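Local structure of Serine/threonine-protein kinase Tel1 (6SKY) at residues A2088-E2092 against I2130-R2134. The protein probably acts as a DNA damage sensor, an ATP-dependent serine/threonine kinase of the ATM family that activates checkpoint signalling after genotoxic stress. Sequence-based numbering, arbitrary orientation.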
ATOM      1  N   ALA A2088      12.456  31.059  15.246  1.00 18.58           N
ATOM      2  CA  ALA A2088      12.618  31.192  13.798  1.00 18.58           C
ATOM      3  C   ALA A2088      11.375  31.783  13.140  1.00 18.58           C
ATOM      4  O   ALA A2088      11.477  32.617  12.231  1.00 18.58           O
ATOM      5  CB  ALA A2088      12.953  29.839  13.190  1.00 18.58           C
ATOM      6  N   ALA A2089      10.192  31.368  13.588  1.00 19.73           N
ATOM      7  CA  ALA A2089       8.946  31.918  13.067  1.00 19.73           C
ATOM      8  C   ALA A2089       8.822  33.406  13.360  1.00 19.73           C
ATOM      9  O   ALA A2089       8.456  34.194  12.481  1.00 19.73           O
ATOM     10  CB  ALA A2089       7.764  31.160  13.656  1.00 19.73           C
ATOM     11  N   LEU A2090       9.096  33.809  14.602  1.00 19.61           N
ATOM     12  CA  LEU A2090       9.033  35.226  14.943  1.00 19.61           C
ATOM     13  C   LEU A2090      10.051  36.037  14.158  1.00 19.61           C
ATOM     14  O   LEU A2090       9.781  37.183  13.792  1.00 19.61           O
ATOM     15  CB  LEU A2090       9.242  35.422  16.437  1.00 19.61           C
ATOM     16  CG  LEU A2090       8.137  34.946  17.368  1.00 19.61           C
ATOM     17  CD1 LEU A2090       8.664  34.845  18.763  1.00 19.61           C
ATOM     18  CD2 LEU A2090       6.991  35.892  17.331  1.00 19.61           C
ATOM     19  N   THR A2091      11.207  35.455  13.855  1.00 24.90           N
ATOM     20  CA  THR A2091      12.204  36.180  13.078  1.00 24.90           C
ATOM     21  C   THR A2091      11.770  36.363  11.629  1.00 24.90           C
ATOM     22  O   THR A2091      11.984  37.429  11.050  1.00 24.90           O
ATOM     23  CB  THR A2091      13.544  35.459  13.161  1.00 24.90           C
ATOM     24  OG1 THR A2091      13.944  35.384  14.527  1.00 24.90           O
ATOM     25  CG2 THR A2091      14.590  36.204  12.408  1.00 24.90           C
ATOM     26  N   GLU A2092      11.148  35.351  11.021  1.00 26.64           N
ATOM     27  CA  GLU A2092      10.659  35.531   9.651  1.00 26.64           C
ATOM     28  C   GLU A2092       9.513  36.534   9.592  1.00 26.64           C
ATOM     29  O   GLU A2092       9.423  37.336   8.652  1.00 26.64           O
ATOM     30  CB  GLU A2092      10.226  34.193   9.057  1.00 26.64           C
ATOM     31  CG  GLU A2092      11.385  33.251   8.747  1.00 26.64           C
ATOM     32  CD  GLU A2092      10.936  31.867   8.299  1.00 26.64           C
ATOM     33  OE1 GLU A2092       9.904  31.374   8.806  1.00 26.64           O
ATOM     34  OE2 GLU A2092      11.618  31.270   7.439  1.00 26.64           O
ATOM     35  N   ILE A2130       8.065  25.398  11.049  1.00 18.77           N
ATOM     36  CA  ILE A2130       8.517  26.626  10.408  1.00 18.77           C
ATOM     37  C   ILE A2130       7.690  26.928   9.170  1.00 18.77           C
ATOM     38  O   ILE A2130       7.322  28.079   8.921  1.00 18.77           O
ATOM     39  CB  ILE A2130      10.014  26.527  10.078  1.00 18.77           C
ATOM     40  CG1 ILE A2130      10.828  26.457  11.356  1.00 18.77           C
ATOM     41  CG2 ILE A2130      10.461  27.707   9.277  1.00 18.77           C
ATOM     42  CD1 ILE A2130      12.287  26.340  11.107  1.00 18.77           C
ATOM     43  N   LEU A2131       7.361  25.908   8.386  1.00 18.11           N
ATOM     44  CA  LEU A2131       6.670  26.155   7.129  1.00 18.11           C
ATOM     45  C   LEU A2131       5.218  26.557   7.351  1.00 18.11           C
ATOM     46  O   LEU A2131       4.690  27.415   6.632  1.00 18.11           O
ATOM     47  CB  LEU A2131       6.767  24.927   6.241  1.00 18.11           C
ATOM     48  CG  LEU A2131       8.123  24.699   5.592  1.00 18.11           C
ATOM     49  CD1 LEU A2131       8.061  23.487   4.723  1.00 18.11           C
ATOM     50  CD2 LEU A2131       8.526  25.888   4.786  1.00 18.11           C
ATOM     51  N   SER A2132       4.553  25.966   8.345  1.00 18.81           N
ATOM     52  CA  SER A2132       3.188  26.381   8.641  1.00 18.81           C
ATOM     53  C   SER A2132       3.143  27.812   9.148  1.00 18.81           C
ATOM     54  O   SER A2132       2.279  28.602   8.734  1.00 18.81           O
ATOM     55  CB  SER A2132       2.563  25.446   9.660  1.00 18.81           C
ATOM     56  OG  SER A2132       3.058  25.729  10.940  1.00 18.81           O
ATOM     57  N   CYS A2133       4.069  28.178  10.036  1.00 20.48           N
ATOM     58  CA  CYS A2133       4.099  29.560  10.496  1.00 20.48           C
ATOM     59  C   CYS A2133       4.407  30.521   9.356  1.00 20.48           C
ATOM     60  O   CYS A2133       3.881  31.633   9.324  1.00 20.48           O
ATOM     61  CB  CYS A2133       5.103  29.718  11.625  1.00 20.48           C
ATOM     62  SG  CYS A2133       4.519  29.118  13.200  1.00 20.48           S
ATOM     63  N   ARG A2134       5.252  30.115   8.410  1.00 19.67           N
ATOM     64  CA  ARG A2134       5.555  30.980   7.274  1.00 19.67           C
ATOM     65  C   ARG A2134       4.332  31.196   6.400  1.00 19.67           C
ATOM     66  O   ARG A2134       4.120  32.292   5.870  1.00 19.67           O
ATOM     67  CB  ARG A2134       6.690  30.381   6.458  1.00 19.67           C
ATOM     68  CG  ARG A2134       7.103  31.211   5.284  1.00 19.67           C
ATOM     69  CD  ARG A2134       7.917  30.406   4.320  1.00 19.67           C
ATOM     70  NE  ARG A2134       9.221  30.059   4.861  1.00 19.67           N
ATOM     71  CZ  ARG A2134      10.108  29.304   4.229  1.00 19.67           C
ATOM     72  NH1 ARG A2134      11.272  29.040   4.787  1.00 19.67           N
ATOM     73  NH2 ARG A2134       9.826  28.812   3.037  1.00 19.67           N
TER
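With CG anti to the carbonyl carbon (chi1 -71°) and the chain extended beyond it, Glu-2092 reaches across to Arg-2134, whose CG is anti to its backbone N and whose chain bends at chi3 (-69°). This buried contact joins two helices of the TPR-like alpha solenoid of the FAT domain, 2077-2097 and 2124-2143, whose local axes run roughly parallel, 9.4 Å apart. Small side chains suit this spacing: the CB methyl of Ala-2089 meets CB of Cys-2133 at 3.6 Å, with the cysteine SG also near that methyl. Ala-2088 likewise offers only its CB to CD1 of Ile-2130, 4.1 Å away, and Phe-1641 of helix 1627-1644 touches both residues. The branched isoleucine suits its place by facing two ways, since its other methyl, CG2, lies 3.7 Å from OE1 of Glu-2092, ahead of the two carboxylate oxygens and out of their plane. Helix 2102-2119 adds Phe-2112, which makes a cation-pi contact with Arg-2134, and Arg-2115, a weak, long ion-pair partner of the glutamate. With an alanine at Glu-2092, the guanidinium of Arg-2134 would probably be left without this acidic mate and a gap would open beside CG2 of Ile-2130. The salt bridge is itself long: NH1 of Arg-2134 approaches OE2 of Glu-2092 at 3.5 Å in a weak hydrogen bond, the oxygen near the guanidinium plane at its edge, with the carboxylate plane turned 64° from it.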